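Local coordinates for protein telomerase reverse transcriptase (Candida tropicalis MYA-3404, PDB 6ZD1) that probably extends telomeres as the reverse transcriptase of a ribonucleoprotein, copying a template within its RNA component onto chromosome ends, at residues K260-F263 / A264-Q267; R5-V8 / Q9-L12; S205-W208 / I209-A213. All coordinates share one frame; numbering follows the deposited sequence.

Contact 1: residues K260-F263 / A264-Q267; sequences KRNF and ALKQ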
ATOM      1  N   LYS A 260      20.796  12.691  17.082  1.00101.23           N
ATOM      2  CA  LYS A 260      20.788  11.336  16.545  1.00107.48           C
ATOM      3  C   LYS A 260      21.535  10.340  17.426  1.00110.63           C
ATOM      4  O   LYS A 260      21.451   9.133  17.171  1.00104.12           O
ATOM      5  CB  LYS A 260      21.383  11.334  15.133  1.00109.80           C
ATOM      6  CG  LYS A 260      20.901  12.488  14.259  1.00106.64           C
ATOM      7  CD  LYS A 260      21.490  12.417  12.855  1.00106.01           C
ATOM      8  CE  LYS A 260      21.351  13.749  12.132  1.00116.66           C
ATOM      9  NZ  LYS A 260      19.941  14.229  12.100  1.00113.77           N
ATOM     10  N   ARG A 261      22.249  10.809  18.451  1.00117.05           N
ATOM     11  CA  ARG A 261      23.057   9.935  19.292  1.00104.85           C
ATOM     12  C   ARG A 261      22.332   9.461  20.543  1.00110.13           C
ATOM     13  O   ARG A 261      22.691   8.411  21.088  1.00122.08           O
ATOM     14  CB  ARG A 261      24.350  10.645  19.709  1.00106.47           C
ATOM     15  CG  ARG A 261      25.308  10.920  18.566  1.00110.80           C
ATOM     16  CD  ARG A 261      26.587  11.568  19.070  1.00116.82           C
ATOM     17  NE  ARG A 261      27.527  11.839  17.986  1.00107.68           N
ATOM     18  CZ  ARG A 261      28.703  12.434  18.151  1.00126.25           C
ATOM     19  NH1 ARG A 261      29.088  12.825  19.358  1.00118.78           N
ATOM     20  NH2 ARG A 261      29.495  12.641  17.106  1.00133.57           N
ATOM     21  N   ASN A 262      21.331  10.205  21.016  1.00 94.35           N
ATOM     22  CA  ASN A 262      20.591   9.826  22.219  1.00 89.63           C
ATOM     23  C   ASN A 262      19.618   8.707  21.856  1.00 86.70           C
ATOM     24  O   ASN A 262      18.405   8.899  21.739  1.00 95.89           O
ATOM     25  CB  ASN A 262      19.874  11.034  22.808  1.00 78.96           C
ATOM     26  CG  ASN A 262      19.428  10.810  24.240  1.00 91.93           C
ATOM     27  OD1 ASN A 262      19.198   9.675  24.661  1.00100.41           O
ATOM     28  ND2 ASN A 262      19.303  11.894  24.997  1.00 85.07           N
ATOM     29  N   PHE A 263      20.177   7.505  21.677  1.00 91.86           N
ATOM     30  CA  PHE A 263      19.366   6.346  21.313  1.00 92.62           C
ATOM     31  C   PHE A 263      18.297   6.061  22.360  1.00 88.88           C
ATOM     32  O   PHE A 263      17.159   5.719  22.018  1.00 88.96           O
ATOM     33  CB  PHE A 263      20.256   5.119  21.113  1.00 94.64           C
ATOM     34  CG  PHE A 263      21.103   5.179  19.873  1.00112.26           C
ATOM     35  CD1 PHE A 263      22.347   4.572  19.840  1.00119.81           C
ATOM     36  CD2 PHE A 263      20.651   5.836  18.739  1.00116.94           C
ATOM     37  CE1 PHE A 263      23.131   4.623  18.701  1.00117.47           C
ATOM     38  CE2 PHE A 263      21.430   5.890  17.596  1.00115.07           C
ATOM     39  CZ  PHE A 263      22.671   5.282  17.577  1.00110.93           C
ATOM     40  N   ALA A 264      18.645   6.190  23.643  1.00 85.41           N
ATOM     41  CA  ALA A 264      17.686   5.882  24.697  1.00 91.80           C
ATOM     42  C   ALA A 264      16.460   6.781  24.605  1.00 90.44           C
ATOM     43  O   ALA A 264      15.326   6.311  24.754  1.00 92.13           O
ATOM     44  CB  ALA A 264      18.352   6.018  26.067  1.00 82.07           C
ATOM     45  N   LEU A 265      16.664   8.074  24.337  1.00 84.67           N
ATOM     46  CA  LEU A 265      15.533   8.988  24.198  1.00 84.87           C
ATOM     47  C   LEU A 265      14.676   8.628  22.990  1.00 86.18           C
ATOM     48  O   LEU A 265      13.442   8.690  23.057  1.00 85.24           O
ATOM     49  CB  LEU A 265      16.029  10.431  24.096  1.00 77.71           C
ATOM     50  CG  LEU A 265      14.950  11.510  23.989  1.00 83.90           C
ATOM     51  CD1 LEU A 265      14.082  11.535  25.240  1.00 77.56           C
ATOM     52  CD2 LEU A 265      15.572  12.873  23.739  1.00 91.25           C
ATOM     53  N   LYS A 266      15.313   8.260  21.874  1.00 79.95           N
ATOM     54  CA  LYS A 266      14.561   7.851  20.692  1.00 75.68           C
ATOM     55  C   LYS A 266      13.747   6.595  20.970  1.00 85.96           C
ATOM     56  O   LYS A 266      12.625   6.446  20.469  1.00 84.65           O
ATOM     57  CB  LYS A 266      15.508   7.627  19.512  1.00 71.68           C
ATOM     58  CG  LYS A 266      14.802   7.217  18.228  1.00 71.60           C
ATOM     59  CD  LYS A 266      15.768   7.100  17.061  1.00 78.53           C
ATOM     60  CE  LYS A 266      15.037   6.674  15.796  1.00 95.68           C
ATOM     61  NZ  LYS A 266      15.934   6.622  14.608  1.00104.38           N
ATOM     62  N   GLN A 267      14.298   5.675  21.762  1.00 90.07           N
ATOM     63  CA  GLN A 267      13.541   4.489  22.143  1.00 88.27           C
ATOM     64  C   GLN A 267      12.387   4.851  23.070  1.00 87.77           C
ATOM     65  O   GLN A 267      11.287   4.299  22.943  1.00 87.78           O
ATOM     66  CB  GLN A 267      14.470   3.477  22.808  1.00 84.60           C
ATOM     67  CG  GLN A 267      13.790   2.202  23.243  1.00 87.01           C
ATOM     68  CD  GLN A 267      14.611   1.439  24.257  1.00 97.62           C
ATOM     69  OE1 GLN A 267      15.448   2.015  24.957  1.00 90.42           O
ATOM     70  NE2 GLN A 267      14.381   0.135  24.343  1.00 96.28           N
TER
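N262 caps the long helix 263-298: its side-chain oxygen OD1 accepts the backbone N-H of L265 at 3.0 Å, the classic N-cap bond to the third residue along. The amide does not meet that N-H in its own plane. L265 N sits above the carbonyl plane of the side chain, 52° out of it, and the bond is bent at the oxygen to 128°. The amide crosses the L265 side chain obliquely, with CG of N262 3.4 Å from CB of L265 and ND2 more loosely near the CD2 methyl. N262 places its amide there by holding CG anti to its own backbone N (chi1 -164°).

Behind the cap, regular helical bonding takes over, K266 N donating to N262 O and Q267 N to F263 O. On the approach, N262 is the centre of an inverse gamma turn, with F263 N bonded back to R261 O; this tight turn leads directly into the helix, within the reverse transcriptase region. L265 and K266 both touch S256 on the preceding helix 254-258. The same R261 O lies over one face of the F263 ring, 3.8 Å above its plane and offset toward the rim.

Contact 2: residues R5-V8 / Q9-L12; sequences RTNV and QEVL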
ATOM      1  N   ARG A   5      29.863  -3.783   6.300  1.00 86.51           N
ATOM      2  CA  ARG A   5      30.298  -3.039   7.478  1.00 92.05           C
ATOM      3  C   ARG A   5      30.251  -3.920   8.725  1.00 91.03           C
ATOM      4  O   ARG A   5      29.890  -3.475   9.816  1.00108.94           O
ATOM      5  CB  ARG A   5      29.470  -1.766   7.657  1.00 97.66           C
ATOM      6  CG  ARG A   5      30.093  -0.529   6.987  1.00 97.70           C
ATOM      7  CD  ARG A   5      29.042   0.451   6.455  1.00 96.64           C
ATOM      8  NE  ARG A   5      28.170  -0.172   5.461  1.00105.55           N
ATOM      9  CZ  ARG A   5      27.261   0.476   4.737  1.00107.11           C
ATOM     10  NH1 ARG A   5      27.094   1.785   4.883  1.00 95.15           N
ATOM     11  NH2 ARG A   5      26.516  -0.188   3.861  1.00 94.36           N
ATOM     12  N   THR A   6      30.607  -5.192   8.554  1.00 83.17           N
ATOM     13  CA  THR A   6      30.836  -6.123   9.649  1.00 92.43           C
ATOM     14  C   THR A   6      32.119  -6.889   9.353  1.00 84.48           C
ATOM     15  O   THR A   6      32.554  -6.980   8.202  1.00 89.08           O
ATOM     16  CB  THR A   6      29.655  -7.090   9.841  1.00 89.53           C
ATOM     17  OG1 THR A   6      29.311  -7.688   8.585  1.00 99.06           O
ATOM     18  CG2 THR A   6      28.440  -6.356  10.389  1.00 82.87           C
ATOM     19  N   ASN A   7      32.740  -7.429  10.399  1.00 84.25           N
ATOM     20  CA  ASN A   7      33.994  -8.145  10.224  1.00 82.71           C
ATOM     21  C   ASN A   7      33.724  -9.617   9.923  1.00 80.44           C
ATOM     22  O   ASN A   7      32.580 -10.079   9.927  1.00 84.60           O
ATOM     23  CB  ASN A   7      34.893  -7.977  11.452  1.00 79.06           C
ATOM     24  CG  ASN A   7      34.220  -8.407  12.745  1.00 79.70           C
ATOM     25  OD1 ASN A   7      33.289  -9.209  12.745  1.00 82.03           O
ATOM     26  ND2 ASN A   7      34.699  -7.871  13.863  1.00 90.57           N
ATOM     27  N   VAL A   8      34.797 -10.366   9.651  1.00 83.05           N
ATOM     28  CA  VAL A   8      34.660 -11.796   9.381  1.00 90.05           C
ATOM     29  C   VAL A   8      34.060 -12.511  10.581  1.00 84.59           C
ATOM     30  O   VAL A   8      33.285 -13.464  10.428  1.00 82.00           O
ATOM     31  CB  VAL A   8      36.024 -12.405   8.997  1.00 77.88           C
ATOM     32  CG1 VAL A   8      35.848 -13.837   8.515  1.00 80.94           C
ATOM     33  CG2 VAL A   8      36.715 -11.555   7.943  1.00 73.93           C
ATOM     34  N   GLN A   9      34.402 -12.063  11.791  1.00 91.91           N
ATOM     35  CA  GLN A   9      33.873 -12.690  12.995  1.00 86.05           C
ATOM     36  C   GLN A   9      32.358 -12.553  13.071  1.00 85.56           C
ATOM     37  O   GLN A   9      31.661 -13.495  13.466  1.00 88.57           O
ATOM     38  CB  GLN A   9      34.536 -12.070  14.227  1.00 92.07           C
ATOM     39  CG  GLN A   9      34.063 -12.630  15.552  1.00 97.58           C
ATOM     40  CD  GLN A   9      34.717 -11.939  16.733  1.00111.08           C
ATOM     41  OE1 GLN A   9      35.395 -10.921  16.576  1.00109.53           O
ATOM     42  NE2 GLN A   9      34.520 -12.488  17.925  1.00113.00           N
ATOM     43  N   GLU A  10      31.828 -11.390  12.685  1.00 85.29           N
ATOM     44  CA  GLU A  10      30.389 -11.156  12.771  1.00 82.71           C
ATOM     45  C   GLU A  10      29.630 -11.859  11.652  1.00 86.04           C
ATOM     46  O   GLU A  10      28.545 -12.404  11.886  1.00 85.32           O
ATOM     47  CB  GLU A  10      30.102  -9.653  12.745  1.00 87.25           C
ATOM     48  CG  GLU A  10      30.385  -8.942  14.064  1.00 98.12           C
ATOM     49  CD  GLU A  10      30.711  -7.469  13.882  1.00101.99           C
ATOM     50  OE1 GLU A  10      31.784  -7.035  14.353  1.00107.11           O
ATOM     51  OE2 GLU A  10      29.901  -6.746  13.265  1.00108.61           O
ATOM     52  N   VAL A  11      30.178 -11.865  10.436  1.00 79.22           N
ATOM     53  CA  VAL A  11      29.496 -12.517   9.320  1.00 78.10           C
ATOM     54  C   VAL A  11      29.445 -14.022   9.539  1.00 84.97           C
ATOM     55  O   VAL A  11      28.405 -14.660   9.339  1.00 91.97           O
ATOM     56  CB  VAL A  11      30.177 -12.166   7.985  1.00 75.26           C
ATOM     57  CG1 VAL A  11      29.565 -12.982   6.855  1.00 73.45           C
ATOM     58  CG2 VAL A  11      30.048 -10.682   7.696  1.00 71.62           C
ATOM     59  N   LEU A  12      30.567 -14.613   9.957  1.00 92.97           N
ATOM     60  CA  LEU A  12      30.578 -16.042  10.248  1.00 88.14           C
ATOM     61  C   LEU A  12      29.643 -16.377  11.403  1.00 90.25           C
ATOM     62  O   LEU A  12      29.082 -17.477  11.449  1.00 90.87           O
ATOM     63  CB  LEU A  12      32.005 -16.500  10.548  1.00 88.46           C
ATOM     64  CG  LEU A  12      32.254 -17.999  10.725  1.00103.22           C
ATOM     65  CD1 LEU A  12      33.393 -18.466   9.830  1.00101.74           C
ATOM     66  CD2 LEU A  12      32.554 -18.316  12.180  1.00108.12           C
TER
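N7 turns its CG into the crowded position between backbone N and carbonyl carbon (chi1 56°), which folds OD1 back over the start of helix 8-14, while E10 holds CG anti to its carbonyl carbon, beside its backbone N, which carries its carboxylate across the N7 amide. The result is an N-cap: OD1 of N7 accepts from E10 N at a short 2.6 Å, with the donor almost in line with the side-chain C=O (165°). The N7 backbone carbonyl continues the pattern, with V11 N bonded to its oxygen at 3.0 Å and E10 N adding a weak bond.

E10 and N7 lie across one another at about a right angle, their carboxylate and amide planes turned 67° apart. E10 OE1 is as near OD1 of N7 as ND2 of N7, 3.1 Å from each, and neither approach is a hydrogen bond. A glutamate near the N-terminal end of a helix should nonetheless suit the helix dipole.

T6 meets the second carboxylate oxygen, its CG2 methyl 3.2 Å from OE2 of E10. From the first turn, V8 reaches K38, S42 and I45 of helix 36-50, and V11 meets V41 there and W166 of helix 158-179; this short N-terminal helix is thus packed on both. Between the incoming loop and the helix, OG1 of T6 comes within 3.2 Å of the V11 CG2 methyl.

Contact 3: residues S205-W208 / I209-A213; sequences SSNW and ITKYA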
ATOM      1  N   SER A 205      14.113  15.877  -5.845  1.00 76.25           N
ATOM      2  CA  SER A 205      13.298  16.031  -4.645  1.00 75.07           C
ATOM      3  C   SER A 205      13.409  17.442  -4.078  1.00 89.51           C
ATOM      4  O   SER A 205      12.397  18.060  -3.729  1.00 92.44           O
ATOM      5  CB  SER A 205      13.702  14.993  -3.597  1.00 70.66           C
ATOM      6  OG  SER A 205      15.056  15.149  -3.220  1.00 84.19           O
ATOM      7  N   SER A 206      14.633  17.968  -3.978  1.00 86.31           N
ATOM      8  CA  SER A 206      14.807  19.307  -3.425  1.00 85.76           C
ATOM      9  C   SER A 206      14.113  20.356  -4.286  1.00 83.59           C
ATOM     10  O   SER A 206      13.552  21.324  -3.762  1.00 87.28           O
ATOM     11  CB  SER A 206      16.296  19.632  -3.283  1.00 90.07           C
ATOM     12  OG  SER A 206      16.919  18.786  -2.330  1.00115.81           O
ATOM     13  N   ASN A 207      14.123  20.168  -5.607  1.00 86.42           N
ATOM     14  CA  ASN A 207      13.480  21.132  -6.496  1.00 91.68           C
ATOM     15  C   ASN A 207      11.968  21.142  -6.308  1.00 99.96           C
ATOM     16  O   ASN A 207      11.366  22.206  -6.115  1.00104.10           O
ATOM     17  CB  ASN A 207      13.836  20.826  -7.950  1.00 89.99           C
ATOM     18  CG  ASN A 207      15.292  21.092  -8.261  1.00105.46           C
ATOM     19  OD1 ASN A 207      15.945  21.895  -7.594  1.00107.18           O
ATOM     20  ND2 ASN A 207      15.810  20.418  -9.280  1.00100.98           N
ATOM     21  N   TRP A 208      11.331  19.968  -6.375  1.00 83.10           N
ATOM     22  CA  TRP A 208       9.877  19.916  -6.253  1.00 87.15           C
ATOM     23  C   TRP A 208       9.419  20.394  -4.881  1.00 84.20           C
ATOM     24  O   TRP A 208       8.438  21.138  -4.770  1.00 90.29           O
ATOM     25  CB  TRP A 208       9.369  18.499  -6.519  1.00 91.55           C
ATOM     26  CG  TRP A 208       7.893  18.336  -6.254  1.00 92.60           C
ATOM     27  CD1 TRP A 208       7.300  17.995  -5.067  1.00 82.27           C
ATOM     28  CD2 TRP A 208       6.826  18.514  -7.195  1.00 89.37           C
ATOM     29  NE1 TRP A 208       5.934  17.952  -5.214  1.00 82.25           N
ATOM     30  CE2 TRP A 208       5.617  18.265  -6.509  1.00 85.14           C
ATOM     31  CE3 TRP A 208       6.774  18.862  -8.548  1.00 97.30           C
ATOM     32  CZ2 TRP A 208       4.374  18.350  -7.133  1.00100.06           C
ATOM     33  CZ3 TRP A 208       5.537  18.947  -9.167  1.00106.57           C
ATOM     34  CH2 TRP A 208       4.354  18.691  -8.459  1.00108.09           C
ATOM     35  N   ILE A 209      10.124  19.981  -3.826  1.00 82.37           N
ATOM     36  CA  ILE A 209       9.726  20.350  -2.470  1.00 79.40           C
ATOM     37  C   ILE A 209       9.811  21.859  -2.278  1.00 86.73           C
ATOM     38  O   ILE A 209       8.928  22.472  -1.666  1.00 96.61           O
ATOM     39  CB  ILE A 209      10.575  19.581  -1.439  1.00 78.52           C
ATOM     40  CG1 ILE A 209      10.204  18.095  -1.456  1.00 79.77           C
ATOM     41  CG2 ILE A 209      10.395  20.156  -0.044  1.00 68.70           C
ATOM     42  CD1 ILE A 209      10.963  17.249  -0.448  1.00 76.56           C
ATOM     43  N   THR A 210      10.866  22.486  -2.806  1.00 91.25           N
ATOM     44  CA  THR A 210      10.999  23.937  -2.693  1.00 95.51           C
ATOM     45  C   THR A 210       9.846  24.659  -3.382  1.00 97.12           C
ATOM     46  O   THR A 210       9.319  25.648  -2.858  1.00102.28           O
ATOM     47  CB  THR A 210      12.341  24.390  -3.271  1.00 92.66           C
ATOM     48  OG1 THR A 210      13.409  23.820  -2.507  1.00 99.94           O
ATOM     49  CG2 THR A 210      12.458  25.907  -3.232  1.00 78.46           C
ATOM     50  N   LYS A 211       9.439  24.178  -4.559  1.00 89.43           N
ATOM     51  CA  LYS A 211       8.314  24.794  -5.258  1.00 93.30           C
ATOM     52  C   LYS A 211       6.996  24.508  -4.547  1.00100.90           C
ATOM     53  O   LYS A 211       6.150  25.401  -4.413  1.00100.84           O
ATOM     54  CB  LYS A 211       8.272  24.306  -6.705  1.00101.95           C
ATOM     55  CG  LYS A 211       9.539  24.624  -7.488  1.00106.53           C
ATOM     56  CD  LYS A 211       9.584  23.887  -8.819  1.00106.09           C
ATOM     57  CE  LYS A 211      10.900  24.137  -9.547  1.00116.63           C
ATOM     58  NZ  LYS A 211      12.090  23.750  -8.733  1.00113.82           N
ATOM     59  N   TYR A 212       6.804  23.270  -4.084  1.00 95.51           N
ATOM     60  CA  TYR A 212       5.571  22.915  -3.391  1.00 93.31           C
ATOM     61  C   TYR A 212       5.441  23.646  -2.059  1.00 97.77           C
ATOM     62  O   TYR A 212       4.323  23.959  -1.633  1.00 95.57           O
ATOM     63  CB  TYR A 212       5.514  21.398  -3.183  1.00 84.60           C
ATOM     64  CG  TYR A 212       4.336  20.910  -2.366  1.00 84.45           C
ATOM     65  CD1 TYR A 212       3.110  20.642  -2.966  1.00 83.89           C
ATOM     66  CD2 TYR A 212       4.456  20.700  -0.997  1.00 83.42           C
ATOM     67  CE1 TYR A 212       2.032  20.190  -2.221  1.00 86.20           C
ATOM     68  CE2 TYR A 212       3.385  20.250  -0.245  1.00 82.03           C
ATOM     69  CZ  TYR A 212       2.178  19.995  -0.860  1.00 84.35           C
ATOM     70  OH  TYR A 212       1.118  19.547  -0.107  1.00 84.57           O
ATOM     71  N   ALA A 213       6.564  23.941  -1.397  1.00 94.80           N
ATOM     72  CA  ALA A 213       6.513  24.597  -0.094  1.00 85.25           C
ATOM     73  C   ALA A 213       6.069  26.048  -0.203  1.00100.80           C
ATOM     74  O   ALA A 213       5.437  26.575   0.722  1.00103.89           O
ATOM     75  CB  ALA A 213       7.877  24.519   0.592  1.00 90.70           C
TER
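The side chains of W208 and Y212 stand one helical turn apart and cross obliquely rather than stacking: the indole touches the CB methylene of Y212, not its ring, with W208 NE1 4.0 Å from that CB and CD1 of the indole also near it. Both residues carry CG anti to the backbone N (chi1 close to 175° in each), which sends the two rings off the same flank of the helix. F243 makes an edge-to-face contact with the W208 ring, while at the far end of the other ring Y212 OH is hydrogen-bonded to D345 and R458, tying this flank to the reverse transcriptase region.

All of this belongs to helix 198-216, whose residues here fall in the telomerase RNA-binding region and whose inner flank rests on the sheet, I209 on I234 and L236 of strand 231-237, W208 and Y212 on V245 of strand 244-249.

Along the outer side, two backbone carbonyls each take two donors. S206 O receives the T210 N-H at 3.1 Å and the T210 hydroxyl OG1 at 2.8 Å, and these come from opposite faces of its plane. N207 O is gripped likewise by K211 N and by the ammonium NZ of K211, 3.1 Å away, which arrives from above the carbonyl plane, 58° out of it. A bend at the last torsion (chi4 57°) curls the lysine back over this oxygen, beside the N207 side chain, whose ND2 is bonded to E203.

How the contacts relate
From the N terminus, contact 2 comes first, where the loop 5-8 near the N terminus turns into helix 8-14 and joins it to two neighbouring helices. Contact 3 follows within helix 198-216, lying against the five-stranded sheet. Contact 1 is last, at the turn from helix 254-258 into helix 263-298. Each spans one continuous stretch, so none closes a long loop, and the three run in series without nesting or crossing. Nor do they touch. The centres of contact 1 and contact 2 are about 25 Å apart. Those of contact 1 and contact 3 are about 30 Å apart, and those of contact 2 and contact 3 about 41 Å. Contacts 1 and 2 are helix starts; contact 3 is mid-helix.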